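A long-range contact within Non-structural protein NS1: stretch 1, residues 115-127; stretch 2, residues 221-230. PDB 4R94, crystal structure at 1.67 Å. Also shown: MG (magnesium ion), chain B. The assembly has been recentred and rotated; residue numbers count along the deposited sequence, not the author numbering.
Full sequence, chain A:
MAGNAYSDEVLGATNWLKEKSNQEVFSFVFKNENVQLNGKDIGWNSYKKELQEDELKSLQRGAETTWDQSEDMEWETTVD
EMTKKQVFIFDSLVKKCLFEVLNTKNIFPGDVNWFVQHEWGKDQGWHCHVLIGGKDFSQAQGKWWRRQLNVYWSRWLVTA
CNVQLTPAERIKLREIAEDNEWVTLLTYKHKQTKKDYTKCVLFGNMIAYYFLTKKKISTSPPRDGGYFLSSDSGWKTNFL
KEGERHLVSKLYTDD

Stretch 1 (115-127) FVQHEWGKDQGWH
Stretch 2 (221-230) PPRDGGYFLS

Residues 115-121 form an extended strand that is followed by a tight reversal, with helical phi/psi at 122-124, and by a second strand from Gly-125 that folds back beside the first. Gly-125, at phi/psi 76/-140, occupies a region that favours glycine. The hairpin is closed by Glu-119 N to His-127 O (2.9 Å), His-127 N to Glu-119 O (3.0 Å), Gly-121 N to Gly-125 O (2.8 Å) and Gly-125 N to Gly-121 O (3.0 Å).

The second stretch approaches strand 115-121 almost exactly antiparallel, at 173°, with the strand axes 4.5 Å apart at their closest. Gln-117 faces Ser-230 and Glu-119 faces Tyr-227 as non-hydrogen-bonded pairs, the latter with CA atoms 4.1 Å apart. Between them, His-118 N donates to Leu-229 O (2.9 Å) and Phe-228 N donates to His-118 O (2.8 Å). One residue separates Glu-119 from Gln-117, but two separate Tyr-227 from Ser-230; the extra residue is accommodated where Phe-228 departs from extended geometry, at phi/psi -92/-48. Further along, Trp-120 N donates to Gly-226 O (3.0 Å), and Gly-225 N donates to Trp-120 O (2.7 Å). These last bonds tie the strand to a type II turn from Arg-223 to Gly-226, itself closed by Gly-226 N to Arg-223 O (3.1 Å). Gly-225, at phi/psi 85/2, supplies the positive phi of that turn.

The principal bump is Trp-120 (chi1 t, chi2 -86°), whose CA-to-CB bond points toward the second stretch and which loses 114 Å² to it. Its indole fits a hollow lined by Pro-222, Asp-224 and Phe-228. The proline ring covers one indole face: Pro-222 CG lies 3.5 Å from Trp-120 CD2, and 19° off the normal of the five-membered ring, a CH-pi contact. Asp-224 OD1 sits at the indole edge, 3.8 Å from Trp-120 CD1. Phe-228 (chi1 m, chi2 -79°) also points toward its partner stretch; its CZ reaches 3.8 Å from Trp-120 CE3, while its CE2 meets the edge of the Trp-126 ring at CD1 (4.2 Å). The phenyl ring thus borders both tryptophans, which also meet each other directly, Trp-120 CE3 lying 4.0 Å from Trp-126 CB.

His-118 (m) and Leu-229 (chi1 t, chi2 p) share a sheet face, their CD2 atoms 4.1 Å apart. Trp-126 NE1 donates to His-118 ND1 (3.0 Å), bracing the imidazole. Gln-117, Glu-119, Tyr-227 and Ser-230 project from the other face. There Ser-230 OG (chi1 m) donates to Gln-117 OE1 across a very short 2.5 Å, whereas Gln-117 NE2 donates to Glu-119 OE2 (2.9 Å). The extended glutamine (chi1 and chi2 t) therefore uses both ends of its amide, and its NE2 lies 3.7 Å from Tyr-227 CB. The other carboxylate oxygen, Glu-119 OE1, binds magnesium at 2.1 Å, joined by His-127 NE2 at 2.3 Å, three waters and a ligand elsewhere in the structure.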

ATOM      1  N   PHE A 115       1.128   4.074   7.211  1.00 16.94           N
ATOM      2  CA  PHE A 115      -0.066   4.439   6.478  1.00 16.76           C
ATOM      3  C   PHE A 115       0.006   3.756   5.133  1.00 15.43           C
ATOM      4  O   PHE A 115       1.056   3.770   4.492  1.00 17.27           O
ATOM      5  CB  PHE A 115      -0.147   5.972   6.293  1.00 18.04           C
ATOM      6  CG  PHE A 115      -1.266   6.429   5.390  1.00 17.66           C
ATOM      7  CD1 PHE A 115      -2.556   6.598   5.884  1.00 18.49           C
ATOM      8  CD2 PHE A 115      -1.021   6.706   4.055  1.00 16.71           C
ATOM      9  CE1 PHE A 115      -3.588   7.018   5.059  1.00 18.76           C
ATOM     10  CE2 PHE A 115      -2.052   7.132   3.214  1.00 16.56           C
ATOM     11  CZ  PHE A 115      -3.339   7.281   3.718  1.00 16.24           C
ATOM     12  N   VAL A 116      -1.106   3.174   4.707  1.00 15.02           N
ATOM     13  CA  VAL A 116      -1.177   2.441   3.459  1.00 15.87           C
ATOM     14  C   VAL A 116      -2.314   3.004   2.612  1.00 16.58           C
ATOM     15  O   VAL A 116      -3.406   3.235   3.138  1.00 20.76           O
ATOM     16  CB  VAL A 116      -1.396   0.937   3.776  1.00 16.08           C
ATOM     17  CG1 VAL A 116      -1.868   0.158   2.559  1.00 19.91           C
ATOM     18  CG2 VAL A 116      -0.116   0.346   4.384  1.00 16.21           C
ATOM     19  N   GLN A 117      -2.082   3.274   1.324  1.00 15.78           N
ATOM     20  CA  GLN A 117      -3.176   3.710   0.449  1.00 15.45           C
ATOM     21  C   GLN A 117      -3.079   3.111  -0.949  1.00 16.68           C
ATOM     22  O   GLN A 117      -2.093   3.321  -1.685  1.00 15.73           O
ATOM     23  CB  GLN A 117      -3.230   5.238   0.334  1.00 14.75           C
ATOM     24  CG  GLN A 117      -4.338   5.707  -0.608  1.00 14.95           C
ATOM     25  CD  GLN A 117      -4.834   7.098  -0.239  1.00 18.19           C
ATOM     26  OE1 GLN A 117      -5.323   7.310   0.871  1.00 18.43           O
ATOM     27  NE2 GLN A 117      -4.733   8.040  -1.172  1.00 18.23           N
ATOM     28  N   HIS A 118      -4.112   2.362  -1.308  1.00 15.42           N
ATOM     29  CA  HIS A 118      -4.211   1.764  -2.636  1.00 16.17           C
ATOM     30  C   HIS A 118      -4.816   2.747  -3.607  1.00 16.52           C
ATOM     31  O   HIS A 118      -5.853   3.343  -3.312  1.00 18.20           O
ATOM     32  CB  HIS A 118      -5.080   0.514  -2.622  1.00 15.96           C
ATOM     33  CG  HIS A 118      -4.545  -0.576  -1.748  1.00 17.64           C
ATOM     34  ND1 HIS A 118      -3.815  -1.625  -2.244  1.00 17.12           N
ATOM     35  CD2 HIS A 118      -4.625  -0.750  -0.408  1.00 17.03           C
ATOM     36  CE1 HIS A 118      -3.486  -2.431  -1.241  1.00 17.52           C
ATOM     37  NE2 HIS A 118      -3.955  -1.911  -0.120  1.00 16.84           N
ATOM     38  N   GLU A 119      -4.184   2.870  -4.766  1.00 16.88           N
ATOM     39  CA  GLU A 119      -4.588   3.824  -5.794  1.00 19.95           C
ATOM     40  C   GLU A 119      -4.569   3.221  -7.200  1.00 20.18           C
ATOM     41  O   GLU A 119      -4.079   2.107  -7.428  1.00 17.76           O
ATOM     42  CB  GLU A 119      -3.681   5.062  -5.768  1.00 17.35           C
ATOM     43  CG  GLU A 119      -3.691   5.809  -4.441  1.00 17.68           C
ATOM     44  CD  GLU A 119      -2.876   7.093  -4.465  1.00 19.91           C
ATOM     45  OE1 GLU A 119      -2.002   7.260  -5.350  1.00 20.70           O
ATOM     46  OE2 GLU A 119      -3.105   7.918  -3.565  1.00 19.16           O
ATOM     47  N   TRP A 120      -5.106   3.986  -8.150  1.00 20.65           N
ATOM     48  CA  TRP A 120      -5.112   3.571  -9.542  1.00 21.00           C
ATOM     49  C   TRP A 120      -4.550   4.704 -10.362  1.00 22.42           C
ATOM     50  O   TRP A 120      -5.172   5.754 -10.482  1.00 26.80           O
ATOM     51  CB  TRP A 120      -6.519   3.221 -10.020  1.00 23.06           C
ATOM     52  CG  TRP A 120      -6.529   2.629 -11.389  1.00 23.99           C
ATOM     53  CD1 TRP A 120      -6.563   3.298 -12.585  1.00 26.56           C
ATOM     54  CD2 TRP A 120      -6.503   1.239 -11.706  1.00 23.61           C
ATOM     55  NE1 TRP A 120      -6.554   2.400 -13.626  1.00 28.32           N
ATOM     56  CE2 TRP A 120      -6.523   1.128 -13.112  1.00 27.35           C
ATOM     57  CE3 TRP A 120      -6.464   0.077 -10.937  1.00 22.65           C
ATOM     58  CZ2 TRP A 120      -6.498  -0.106 -13.763  1.00 28.31           C
ATOM     59  CZ3 TRP A 120      -6.448  -1.152 -11.582  1.00 27.84           C
ATOM     60  CH2 TRP A 120      -6.466  -1.233 -12.982  1.00 30.82           C
ATOM     61  N   GLY A 121      -3.360   4.495 -10.898  1.00 23.18           N
ATOM     62  CA  GLY A 121      -2.708   5.526 -11.684  1.00 24.20           C
ATOM     63  C   GLY A 121      -3.158   5.490 -13.129  1.00 27.84           C
ATOM     64  O   GLY A 121      -3.486   4.432 -13.664  1.00 25.85           O
ATOM     65  N   LYS A 122      -3.183   6.666 -13.755  1.00 30.12           N
ATOM     66  CA  LYS A 122      -3.569   6.791 -15.152  1.00 30.78           C
ATOM     67  C   LYS A 122      -2.777   5.848 -16.054  1.00 34.18           C
ATOM     68  O   LYS A 122      -3.337   5.204 -16.949  1.00 32.68           O
ATOM     69  CB  LYS A 122      -3.383   8.241 -15.608  1.00 38.57           C
ATOM     70  CG  LYS A 122      -3.438   8.436 -17.112  1.00 46.18           C
ATOM     71  CD  LYS A 122      -3.142   9.886 -17.479  1.00 48.44           C
ATOM     72  CE  LYS A 122      -2.871  10.036 -18.971  1.00 56.28           C
ATOM     73  NZ  LYS A 122      -3.997   9.523 -19.799  1.00 56.49           N
ATOM     74  N   ASP A 123      -1.476   5.756 -15.797  1.00 31.12           N
ATOM     75  CA  ASP A 123      -0.592   4.944 -16.621  1.00 33.53           C
ATOM     76  C   ASP A 123      -0.329   3.549 -16.036  1.00 31.85           C
ATOM     77  O   ASP A 123      -0.469   2.543 -16.737  1.00 35.56           O
ATOM     78  CB  ASP A 123       0.727   5.690 -16.838  1.00 36.52           C
ATOM     79  CG  ASP A 123       0.535   7.014 -17.589  1.00 41.84           C
ATOM     80  OD1 ASP A 123      -0.297   7.057 -18.521  1.00 42.37           O
ATOM     81  OD2 ASP A 123       1.209   8.008 -17.244  1.00 42.05           O
ATOM     82  N   GLN A 124       0.031   3.488 -14.757  1.00 30.46           N
ATOM     83  CA  GLN A 124       0.452   2.220 -14.146  1.00 28.63           C
ATOM     84  C   GLN A 124      -0.681   1.376 -13.562  1.00 26.32           C
ATOM     85  O   GLN A 124      -0.487   0.191 -13.305  1.00 24.29           O
ATOM     86  CB  GLN A 124       1.473   2.478 -13.038  1.00 25.73           C
ATOM     87  CG  GLN A 124       0.881   3.125 -11.791  1.00 26.62           C
ATOM     88  CD  GLN A 124       1.915   3.344 -10.703  1.00 28.80           C
ATOM     89  OE1 GLN A 124       2.607   2.410 -10.297  1.00 27.03           O
ATOM     90  NE2 GLN A 124       2.034   4.587 -10.229  1.00 29.61           N
ATOM     91  N   GLY A 125      -1.845   1.968 -13.330  1.00 25.13           N
ATOM     92  CA  GLY A 125      -2.944   1.216 -12.751  1.00 23.71           C
ATOM     93  C   GLY A 125      -2.732   1.013 -11.264  1.00 21.59           C
ATOM     94  O   GLY A 125      -2.269   1.927 -10.591  1.00 20.43           O
ATOM     95  N   TRP A 126      -3.055  -0.177 -10.759  1.00 19.11           N
ATOM     96  CA  TRP A 126      -3.036  -0.407  -9.310  1.00 17.54           C
ATOM     97  C   TRP A 126      -1.641  -0.251  -8.741  1.00 18.10           C
ATOM     98  O   TRP A 126      -0.668  -0.758  -9.296  1.00 18.86           O
ATOM     99  CB  TRP A 126      -3.567  -1.799  -8.929  1.00 17.53           C
ATOM    100  CG  TRP A 126      -3.284  -2.047  -7.475  1.00 16.84           C
ATOM    101  CD1 TRP A 126      -4.054  -1.655  -6.412  1.00 17.48           C
ATOM    102  CD2 TRP A 126      -2.123  -2.680  -6.925  1.00 15.65           C
ATOM    103  NE1 TRP A 126      -3.447  -2.028  -5.232  1.00 16.13           N
ATOM    104  CE2 TRP A 126      -2.257  -2.649  -5.519  1.00 16.17           C
ATOM    105  CE3 TRP A 126      -0.993  -3.290  -7.482  1.00 19.45           C
ATOM    106  CZ2 TRP A 126      -1.283  -3.188  -4.657  1.00 14.50           C
ATOM    107  CZ3 TRP A 126      -0.031  -3.830  -6.628  1.00 17.79           C
ATOM    108  CH2 TRP A 126      -0.185  -3.768  -5.231  1.00 16.36           C
ATOM    109  N   HIS A 127      -1.556   0.446  -7.612  1.00 18.82           N
ATOM    110  CA  HIS A 127      -0.325   0.488  -6.831  1.00 16.77           C
ATOM    111  C   HIS A 127      -0.685   0.833  -5.404  1.00 16.25           C
ATOM    112  O   HIS A 127      -1.805   1.256  -5.129  1.00 18.71           O
ATOM    113  CB  HIS A 127       0.673   1.496  -7.400  1.00 17.92           C
ATOM    114  CG  HIS A 127       0.161   2.896  -7.459  1.00 18.57           C
ATOM    115  ND1 HIS A 127      -0.802   3.306  -8.363  1.00 19.46           N
ATOM    116  CD2 HIS A 127       0.484   3.989  -6.730  1.00 17.46           C
ATOM    117  CE1 HIS A 127      -1.030   4.597  -8.196  1.00 19.70           C
ATOM    118  NE2 HIS A 127      -0.273   5.034  -7.205  1.00 20.21           N
ATOM    119  N   PRO A 221     -14.087   0.957 -15.337  1.00 45.09           N
ATOM    120  CA  PRO A 221     -12.692   1.175 -14.937  1.00 40.46           C
ATOM    121  C   PRO A 221     -12.551   2.297 -13.917  1.00 38.43           C
ATOM    122  O   PRO A 221     -13.328   3.251 -13.952  1.00 38.62           O
ATOM    123  CB  PRO A 221     -11.997   1.563 -16.254  1.00 43.94           C
ATOM    124  CG  PRO A 221     -12.984   1.243 -17.343  1.00 45.78           C
ATOM    125  CD  PRO A 221     -14.325   1.409 -16.717  1.00 46.64           C
ATOM    126  N   PRO A 222     -11.563   2.183 -13.018  1.00 36.50           N
ATOM    127  CA  PRO A 222     -11.331   3.174 -11.963  1.00 33.44           C
ATOM    128  C   PRO A 222     -11.031   4.555 -12.522  1.00 37.37           C
ATOM    129  O   PRO A 222     -10.423   4.671 -13.591  1.00 38.15           O
ATOM    130  CB  PRO A 222     -10.101   2.634 -11.225  1.00 31.55           C
ATOM    131  CG  PRO A 222     -10.004   1.208 -11.601  1.00 32.55           C
ATOM    132  CD  PRO A 222     -10.573   1.094 -12.981  1.00 36.57           C
ATOM    133  N   ARG A 223     -11.454   5.587 -11.800  1.00 35.31           N
ATOM    134  CA  ARG A 223     -11.099   6.954 -12.144  1.00 38.83           C
ATOM    135  C   ARG A 223      -9.594   7.127 -12.008  1.00 39.90           C
ATOM    136  O   ARG A 223      -9.002   6.695 -11.019  1.00 36.77           O
ATOM    137  CB  ARG A 223     -11.825   7.944 -11.242  1.00 39.47           C
ATOM    138  CG  ARG A 223     -11.462   9.381 -11.522  1.00 48.48           C
ATOM    139  CD  ARG A 223     -11.986  10.315 -10.448  1.00 52.72           C
ATOM    140  NE  ARG A 223     -11.490  11.671 -10.660  1.00 60.10           N
ATOM    141  CZ  ARG A 223     -10.282  12.088 -10.287  1.00 62.12           C
ATOM    142  NH1 ARG A 223      -9.445  11.253  -9.672  1.00 47.05           N
ATOM    143  NH2 ARG A 223      -9.914  13.342 -10.526  1.00 65.23           N
ATOM    144  N   ASP A 224      -8.965   7.750 -12.995  1.00 39.03           N
ATOM    145  CA  ASP A 224      -7.520   7.879 -12.943  1.00 34.08           C
ATOM    146  C   ASP A 224      -7.105   8.728 -11.749  1.00 33.61           C
ATOM    147  O   ASP A 224      -7.663   9.799 -11.501  1.00 34.68           O
ATOM    148  CB  ASP A 224      -6.979   8.450 -14.249  1.00 40.27           C
ATOM    149  CG  ASP A 224      -6.932   7.408 -15.354  1.00 46.21           C
ATOM    150  OD1 ASP A 224      -7.114   6.204 -15.048  1.00 44.04           O
ATOM    151  OD2 ASP A 224      -6.698   7.783 -16.523  1.00 52.85           O
ATOM    152  N   GLY A 225      -6.156   8.203 -10.981  1.00 29.73           N
ATOM    153  CA  GLY A 225      -5.630   8.901  -9.822  1.00 27.77           C
ATOM    154  C   GLY A 225      -6.438   8.722  -8.548  1.00 25.78           C
ATOM    155  O   GLY A 225      -6.090   9.296  -7.509  1.00 26.49           O
ATOM    156  N   GLY A 226      -7.502   7.930  -8.616  1.00 25.96           N
ATOM    157  CA  GLY A 226      -8.370   7.742  -7.463  1.00 23.11           C
ATOM    158  C   GLY A 226      -7.789   6.750  -6.465  1.00 22.48           C
ATOM    159  O   GLY A 226      -6.826   6.054  -6.771  1.00 20.69           O
ATOM    160  N   TYR A 227      -8.360   6.705  -5.268  1.00 18.07           N
ATOM    161  CA  TYR A 227      -7.922   5.729  -4.262  1.00 21.35           C
ATOM    162  C   TYR A 227      -9.012   4.685  -4.030  1.00 21.92           C
ATOM    163  O   TYR A 227     -10.216   4.957  -4.167  1.00 21.20           O
ATOM    164  CB  TYR A 227      -7.557   6.423  -2.932  1.00 20.70           C
ATOM    165  CG  TYR A 227      -8.763   6.845  -2.096  1.00 20.36           C
ATOM    166  CD1 TYR A 227      -9.424   8.047  -2.348  1.00 19.08           C
ATOM    167  CD2 TYR A 227      -9.240   6.041  -1.063  1.00 22.44           C
ATOM    168  CE1 TYR A 227     -10.530   8.424  -1.605  1.00 24.06           C
ATOM    169  CE2 TYR A 227     -10.335   6.416  -0.303  1.00 20.35           C
ATOM    170  CZ  TYR A 227     -10.981   7.609  -0.585  1.00 24.70           C
ATOM    171  OH  TYR A 227     -12.086   7.990   0.150  1.00 22.18           O
ATOM    172  N   PHE A 228      -8.579   3.480  -3.679  1.00 18.95           N
ATOM    173  CA  PHE A 228      -9.489   2.394  -3.324  1.00 20.77           C
ATOM    174  C   PHE A 228      -9.785   2.334  -1.831  1.00 24.31           C
ATOM    175  O   PHE A 228     -10.928   2.210  -1.411  1.00 25.47           O
ATOM    176  CB  PHE A 228      -8.910   1.037  -3.718  1.00 19.94           C
ATOM    177  CG  PHE A 228      -8.857   0.769  -5.198  1.00 20.13           C
ATOM    178  CD1 PHE A 228      -9.994   0.370  -5.892  1.00 21.93           C
ATOM    179  CD2 PHE A 228      -7.649   0.831  -5.877  1.00 20.00           C
ATOM    180  CE1 PHE A 228      -9.925   0.079  -7.253  1.00 21.34           C
ATOM    181  CE2 PHE A 228      -7.569   0.555  -7.227  1.00 21.67           C
ATOM    182  CZ  PHE A 228      -8.714   0.174  -7.923  1.00 23.71           C
ATOM    183  N   LEU A 229      -8.724   2.397  -1.041  1.00 19.45           N
ATOM    184  CA  LEU A 229      -8.730   1.881   0.315  1.00 20.59           C
ATOM    185  C   LEU A 229      -7.503   2.439   1.016  1.00 21.11           C
ATOM    186  O   LEU A 229      -6.426   2.487   0.410  1.00 22.18           O
ATOM    187  CB  LEU A 229      -8.679   0.332   0.290  1.00 21.05           C
ATOM    188  CG  LEU A 229      -8.727  -0.474   1.584  1.00 25.07           C
ATOM    189  CD1 LEU A 229     -10.167  -0.560   2.057  1.00 29.37           C
ATOM    190  CD2 LEU A 229      -8.164  -1.880   1.378  1.00 29.21           C
ATOM    191  N   SER A 230      -7.651   2.864   2.268  1.00 19.38           N
ATOM    192  CA  SER A 230      -6.512   3.316   3.059  1.00 17.11           C
ATOM    193  C   SER A 230      -6.558   2.716   4.445  1.00 17.85           C
ATOM    194  O   SER A 230      -7.618   2.280   4.906  1.00 18.99           O
ATOM    195  CB  SER A 230      -6.474   4.845   3.170  1.00 19.02           C
ATOM    196  OG  SER A 230      -6.601   5.429   1.894  1.00 25.68           O
TER
HETATM  197 MG    MG B 301      -0.236   7.163  -6.431  1.00 20.38          MG
HETATM  198  O   HOH W   1      -3.394   9.703  -7.411  1.00 29.77           O
HETATM  199  O   HOH W   2       1.545   7.307  -7.560  1.00 22.87           O
HETATM  200  O   HOH W   3      -1.539   7.689  -8.052  1.00 23.20           O
HETATM  201  O   HOH W   4       0.125   9.135  -5.993  1.00 23.28           O